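Local coordinates for copper-transporting ATPase RAN1 (PDB 3DXS), which probably pumps copper across membranes at the cost of ATP, here represented by a soluble metal-binding domain with a CxxC motif, at residues Gly7-Thr12 with Leu38-Asp43; Asn28-Ala33 with Ala42-Asp47. The protein carries 1 engineered substitution. All coordinates share one frame; numbering follows the deposited sequence. Where two conformers were deposited one is given.

Interaction 1 (Gly7-Thr12 with Leu38-Asp43). With LI (lithium ion), chain C.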
loop_
_atom_site.group_PDB
_atom_site.type_symbol
_atom_site.label_atom_id
_atom_site.label_comp_id
_atom_site.label_asym_id
_atom_site.label_seq_id
_atom_site.Cartn_x
_atom_site.Cartn_y
_atom_site.Cartn_z
ATOM N N GLY A 7 -5.379 1.941 -4.348
ATOM C CA GLY A 7 -5.439 3.340 -4.752
ATOM C C GLY A 7 -5.049 4.202 -3.573
ATOM O O GLY A 7 -5.456 3.960 -2.442
ATOM N N VAL A 8 -4.225 5.197 -3.862
ATOM C CA VAL A 8 -3.766 6.151 -2.861
ATOM C C VAL A 8 -3.879 7.576 -3.377
ATOM O O VAL A 8 -3.396 7.893 -4.463
ATOM C CB VAL A 8 -2.300 5.886 -2.488
ATOM C CG1 VAL A 8 -1.857 6.810 -1.342
ATOM C CG2 VAL A 8 -2.081 4.391 -2.156
ATOM N N THR A 9 -4.541 8.413 -2.588
ATOM C CA THR A 9 -4.612 9.829 -2.941
ATOM C C THR A 9 -3.878 10.702 -1.937
ATOM O O THR A 9 -3.817 10.441 -0.739
ATOM C CB THR A 9 -6.054 10.309 -3.224
ATOM O OG1 THR A 9 -6.858 10.218 -2.044
ATOM C CG2 THR A 9 -6.672 9.476 -4.340
ATOM N N GLY A 10 -3.236 11.708 -2.494
ATOM C CA GLY A 10 -2.511 12.679 -1.701
ATOM C C GLY A 10 -1.025 12.731 -1.929
ATOM O O GLY A 10 -0.354 13.641 -1.461
ATOM N N MET A 11 -0.508 11.743 -2.644
ATOM C CA MET A 11 0.932 11.710 -2.951
ATOM C C MET A 11 1.246 12.701 -4.041
ATOM O O MET A 11 0.695 12.615 -5.138
ATOM C CB MET A 11 1.390 10.325 -3.421
ATOM C CG MET A 11 1.050 9.176 -2.486
ATOM S SD MET A 11 1.833 7.653 -3.039
ATOM C CE MET A 11 0.918 7.371 -4.560
ATOM N N THR A 12 2.145 13.631 -3.744
ATOM C CA THR A 12 2.528 14.650 -4.740
ATOM C C THR A 12 4.018 14.899 -4.882
ATOM O O THR A 12 4.447 15.817 -5.572
ATOM C CB THR A 12 1.798 15.993 -4.508
ATOM O OG1 THR A 12 2.201 16.560 -3.259
ATOM C CG2 THR A 12 0.277 15.824 -4.514
ATOM N N LEU A 38 2.902 8.488 -9.884
ATOM C CA LEU A 38 2.143 9.120 -10.983
ATOM C C LEU A 38 0.742 8.543 -11.134
ATOM O O LEU A 38 -0.172 9.221 -11.612
ATOM C CB LEU A 38 2.887 9.036 -12.322
ATOM C CG LEU A 38 3.861 10.184 -12.610
ATOM C CD1 LEU A 38 4.832 10.418 -11.469
ATOM C CD2 LEU A 38 4.596 9.897 -13.918
ATOM N N GLN A 39 0.578 7.306 -10.690
ATOM C CA GLN A 39 -0.646 6.538 -11.005
ATOM C C GLN A 39 -1.596 6.354 -9.834
ATOM O O GLN A 39 -2.628 5.697 -9.948
ATOM C CB GLN A 39 -0.289 5.188 -11.614
ATOM C CG GLN A 39 0.267 5.301 -13.028
ATOM C CD GLN A 39 -0.574 6.203 -13.933
ATOM O OE1 GLN A 39 -1.794 6.283 -13.800
ATOM N NE2 GLN A 39 0.085 6.872 -14.879
ATOM N N ASN A 40 -1.244 6.976 -8.715
ATOM C CA ASN A 40 -2.024 6.870 -7.457
ATOM C C ASN A 40 -2.140 5.439 -6.976
ATOM O O ASN A 40 -3.186 5.005 -6.502
ATOM C CB ASN A 40 -3.447 7.432 -7.585
ATOM C CG ASN A 40 -3.471 8.896 -7.964
ATOM O OD1 ASN A 40 -2.430 9.538 -8.075
ATOM N ND2 ASN A 40 -4.665 9.432 -8.168
ATOM N N ARG A 41 -1.051 4.715 -7.132
ATOM C CA ARG A 41 -1.028 3.262 -6.898
ATOM C C ARG A 41 0.035 2.787 -5.944
ATOM O O ARG A 41 1.157 3.255 -5.936
ATOM C CB ARG A 41 -0.845 2.532 -8.234
ATOM C CG ARG A 41 -2.133 2.339 -9.025
ATOM C CD ARG A 41 -2.864 1.054 -8.630
ATOM N NE ARG A 41 -2.107 -0.123 -9.020
ATOM C CZ ARG A 41 -2.167 -0.684 -10.227
ATOM N NH1 ARG A 41 -2.971 -0.196 -11.175
ATOM N NH2 ARG A 41 -1.421 -1.735 -10.493
ATOM N N ALA A 42 -0.374 1.827 -5.136
ATOM C CA ALA A 42 0.533 1.018 -4.334
ATOM C C ALA A 42 0.162 -0.445 -4.486
ATOM O O ALA A 42 -0.932 -0.875 -4.123
ATOM C CB ALA A 42 0.480 1.448 -2.843
ATOM N N ASP A 43 1.097 -1.180 -5.048
ATOM C CA ASP A 43 0.934 -2.607 -5.306
ATOM C C ASP A 43 1.623 -3.400 -4.210
ATOM O O ASP A 43 2.816 -3.267 -3.959
ATOM C CB ASP A 43 1.474 -2.953 -6.686
ATOM C CG ASP A 43 0.645 -2.349 -7.783
ATOM O OD1 ASP A 43 -0.432 -1.818 -7.467
ATOM O OD2 ASP A 43 1.079 -2.400 -8.952
HETATM LI LI LI C . -1.482 11.400 -8.412
HETATM O O HOH W 1 -1.679 9.897 -4.700
HETATM O O HOH W 2 -0.216 11.011 -7.041
HETATM O O HOH W 3 -1.370 11.414 -10.397
HETATM O O HOH W 4 -2.717 12.717 -7.748
#
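Next to the CxxC metal site of this ferredoxin-like domain, the end of strand 2-9 and the loop after it meet the start of strand 41-46, with Val8 and Asn40 at the centre. Val8 N donates to Asn40 O at 2.8 Å, a nearly straight bond (165° at the hydrogen) whose donor stands well above the carbonyl plane. The same oxygen also receives a CA-H...O contact from Gly7 CA; Gly7 itself forms an antiparallel, non-hydrogen-bonded pair with Arg41. Beyond it, Val8 CG2 meets Ala42 CB at 4.0 Å on the side facing the helices, where Leu24 and Phe65 add to the packing. Asn40 CG lies anti to its own carbonyl carbon (chi1 -60°), and the amide brings OD1 to within 2.1 Å of the lithium ion. Waters 2, 3 and 4 also bind the ion: water 2 is hydrogen-bonded to Met11 O and water 3 donates to Leu38 O, tying the ion to both segments through their backbones. Water 1 bridges the turn itself, 2.6 Å from Val8 O and accepting from Met11 N. The side chain of Met11 bends at chi3 (-68°), and its CE comes to rest 4.2 Å from Asn40 CA; the same side chain touches Cys16, one of the two cysteines that bind the zinc ion. On the other face of the sheet, Arg41 grips Asp43 side-on, NE reaching OD1 on its syn lone pair at 2.8 Å and NH2 reaching OD2. Asn40 and Arg41 stand together opposite one residue of strand 30-36, a G1 beta bulge beside the metal-binding loop of a heavy-metal-associated domain.

Interaction 2 (Asn28-Ala33 with Ala42-Asp47)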
loop_
_atom_site.group_PDB
_atom_site.type_symbol
_atom_site.label_atom_id
_atom_site.label_comp_id
_atom_site.label_asym_id
_atom_site.label_seq_id
_atom_site.Cartn_x
_atom_site.Cartn_y
_atom_site.Cartn_z
ATOM N N ASN A 28 3.563 -5.933 9.339
ATOM C CA ASN A 28 3.887 -7.373 9.449
ATOM C C ASN A 28 3.038 -8.162 8.475
ATOM O O ASN A 28 1.825 -8.054 8.474
ATOM C CB ASN A 28 3.653 -7.911 10.870
ATOM C CG ASN A 28 4.212 -9.311 11.063
ATOM O OD1 ASN A 28 3.492 -10.239 11.459
ATOM N ND2 ASN A 28 5.497 -9.474 10.783
ATOM N N GLY A 29 3.707 -8.939 7.644
ATOM C CA GLY A 29 3.060 -9.776 6.629
ATOM C C GLY A 29 3.179 -9.250 5.209
ATOM O O GLY A 29 2.923 -9.959 4.238
ATOM N N VAL A 30 3.553 -7.988 5.089
ATOM C CA VAL A 30 3.817 -7.412 3.762
ATOM C C VAL A 30 5.200 -7.822 3.291
ATOM O O VAL A 30 6.203 -7.593 3.978
ATOM C CB VAL A 30 3.663 -5.874 3.751
ATOM C CG1 VAL A 30 4.199 -5.276 2.448
ATOM C CG2 VAL A 30 2.206 -5.521 3.973
ATOM N N PHE A 31 5.235 -8.434 2.109
ATOM C CA PHE A 31 6.485 -8.941 1.517
ATOM C C PHE A 31 7.123 -7.934 0.584
ATOM O O PHE A 31 8.340 -7.761 0.573
ATOM C CB PHE A 31 6.258 -10.272 0.784
ATOM C CG PHE A 31 7.448 -10.737 -0.011
ATOM C CD1 PHE A 31 8.535 -11.322 0.628
ATOM C CD2 PHE A 31 7.498 -10.583 -1.391
ATOM C CE1 PHE A 31 9.648 -11.746 -0.091
ATOM C CE2 PHE A 31 8.609 -11.009 -2.117
ATOM C CZ PHE A 31 9.685 -11.591 -1.463
ATOM N N LYS A 32 6.285 -7.261 -0.191
ATOM C CA LYS A 32 6.754 -6.258 -1.158
ATOM C C LYS A 32 5.716 -5.170 -1.365
ATOM O O LYS A 32 4.522 -5.423 -1.410
ATOM C CB LYS A 32 7.079 -6.912 -2.510
ATOM C CG LYS A 32 8.004 -6.096 -3.416
ATOM C CD LYS A 32 8.372 -6.900 -4.665
ATOM C CE LYS A 32 9.457 -6.230 -5.504
ATOM N NZ LYS A 32 9.812 -7.043 -6.697
ATOM N N ALA A 33 6.211 -3.953 -1.476
ATOM C CA ALA A 33 5.371 -2.784 -1.770
ATOM C C ALA A 33 6.017 -1.912 -2.835
ATOM O O ALA A 33 7.154 -1.466 -2.707
ATOM C CB ALA A 33 5.101 -1.978 -0.483
ATOM N N ALA A 42 -0.374 1.827 -5.136
ATOM C CA ALA A 42 0.533 1.018 -4.334
ATOM C C ALA A 42 0.162 -0.445 -4.486
ATOM O O ALA A 42 -0.932 -0.875 -4.123
ATOM C CB ALA A 42 0.480 1.448 -2.843
ATOM N N ASP A 43 1.097 -1.180 -5.048
ATOM C CA ASP A 43 0.934 -2.607 -5.306
ATOM C C ASP A 43 1.623 -3.400 -4.210
ATOM O O ASP A 43 2.816 -3.267 -3.959
ATOM C CB ASP A 43 1.474 -2.953 -6.686
ATOM C CG ASP A 43 0.645 -2.349 -7.783
ATOM O OD1 ASP A 43 -0.432 -1.818 -7.467
ATOM O OD2 ASP A 43 1.079 -2.400 -8.952
ATOM N N VAL A 44 0.832 -4.217 -3.538
ATOM C CA VAL A 44 1.274 -4.892 -2.313
ATOM C C VAL A 44 1.107 -6.402 -2.351
ATOM O O VAL A 44 0.023 -6.942 -2.568
ATOM C CB VAL A 44 0.530 -4.312 -1.073
ATOM C CG1 VAL A 44 1.080 -4.895 0.217
ATOM C CG2 VAL A 44 0.616 -2.774 -1.052
ATOM N N VAL A 45 2.231 -7.052 -2.124
ATOM C CA VAL A 45 2.318 -8.511 -1.997
ATOM C C VAL A 45 2.382 -8.843 -0.516
ATOM O O VAL A 45 3.231 -8.332 0.202
ATOM C CB VAL A 45 3.544 -9.074 -2.727
ATOM C CG1 VAL A 45 3.622 -10.574 -2.530
ATOM C CG2 VAL A 45 3.491 -8.730 -4.231
ATOM N N PHE A 46 1.431 -9.647 -0.061
ATOM C CA PHE A 46 1.261 -9.887 1.375
ATOM C C PHE A 46 0.798 -11.304 1.681
ATOM O O PHE A 46 0.214 -11.984 0.848
ATOM C CB PHE A 46 0.259 -8.880 1.982
ATOM C CG PHE A 46 -1.181 -9.080 1.519
ATOM C CD1 PHE A 46 -1.614 -8.548 0.327
ATOM C CD2 PHE A 46 -2.088 -9.792 2.276
ATOM C CE1 PHE A 46 -2.917 -8.742 -0.102
ATOM C CE2 PHE A 46 -3.391 -9.971 1.857
ATOM C CZ PHE A 46 -3.801 -9.446 0.669
ATOM N N ASP A 47 1.080 -11.692 2.911
ATOM C CA ASP A 47 0.688 -13.002 3.461
ATOM C C ASP A 47 -0.635 -12.843 4.217
ATOM O O ASP A 47 -0.653 -12.242 5.289
ATOM C CB ASP A 47 1.779 -13.513 4.416
ATOM C CG ASP A 47 1.374 -14.767 5.169
ATOM O OD1 ASP A 47 0.264 -15.282 4.947
ATOM O OD2 ASP A 47 2.179 -15.228 6.000
#
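Val30 crosses Val44 at about a right angle, its CG1 lying 3.9 Å from Val44 CG1 on the face of the sheet that carries the two helices. CG1 is anti to the backbone N in both valines, and CG2 of Val30 also approaches Val44 CG1. Phe46 follows on the same face: its CB packs near Val30 CG2, while CG takes the crowded position between backbone N and carbonyl carbon (chi1 69°). Leu24 of helix 14-25 touches Val44 and Ala33, and Ile56 of helix 53-63 touches Val44 and Phe46, so this side of the hairpin belongs to the core. On the other face, Lys32 and Val45 meet CB to CB at 4.1 Å; beyond CG the lysine chain runs out extended and leads away. The Phe31 side chain lies beside that of Val45, pointing the same way, with CD2 4.0 Å from Val45 CG1 at an oblique approach to the ring, and Met1 touches both residues. Phe31 and Lys32 are both set against Val45: Val45 O accepts from two successive amides, Phe31 N at 2.8 Å and Lys32 N at a longer 3.3 Å, and the register slips by one residue there. Phe31 departs from extended geometry, with psi at -40°. Val45 N returns a bond to Lys32 O at 2.9 Å, and past Val30 and Phe46, Asp47 N donates to Gly29 O, also at 2.9 Å. Asp47 OD1 turns to Asn49 N, in the chain beyond the strand. Two antiparallel strands joined in this way, at 159° to each other, form a hairpin with a classic beta bulge, here at the edge of a ferredoxin-like sheet.

From the N terminus, strand 2-9 runs into the metal-binding loop, helix 14-25 follows, and strands 30-36 and 41-46 form a hairpin. Interaction 1 closes the longer loop, joining 7-12 to 38-43 around the helix and the first hairpin strand. Interaction 2 closes a short one within the hairpin, between 28-33 and 42-47. Their spans cross rather than nest, because 28-33 lies inside the first loop and 42-47 ends beyond it; Ala42 and Asp43 are common to both. Strand 41-46 is thus tied to strand 2-9 near the metal site and to edge strand 30-36 some way off, the two centres about 16 Å apart.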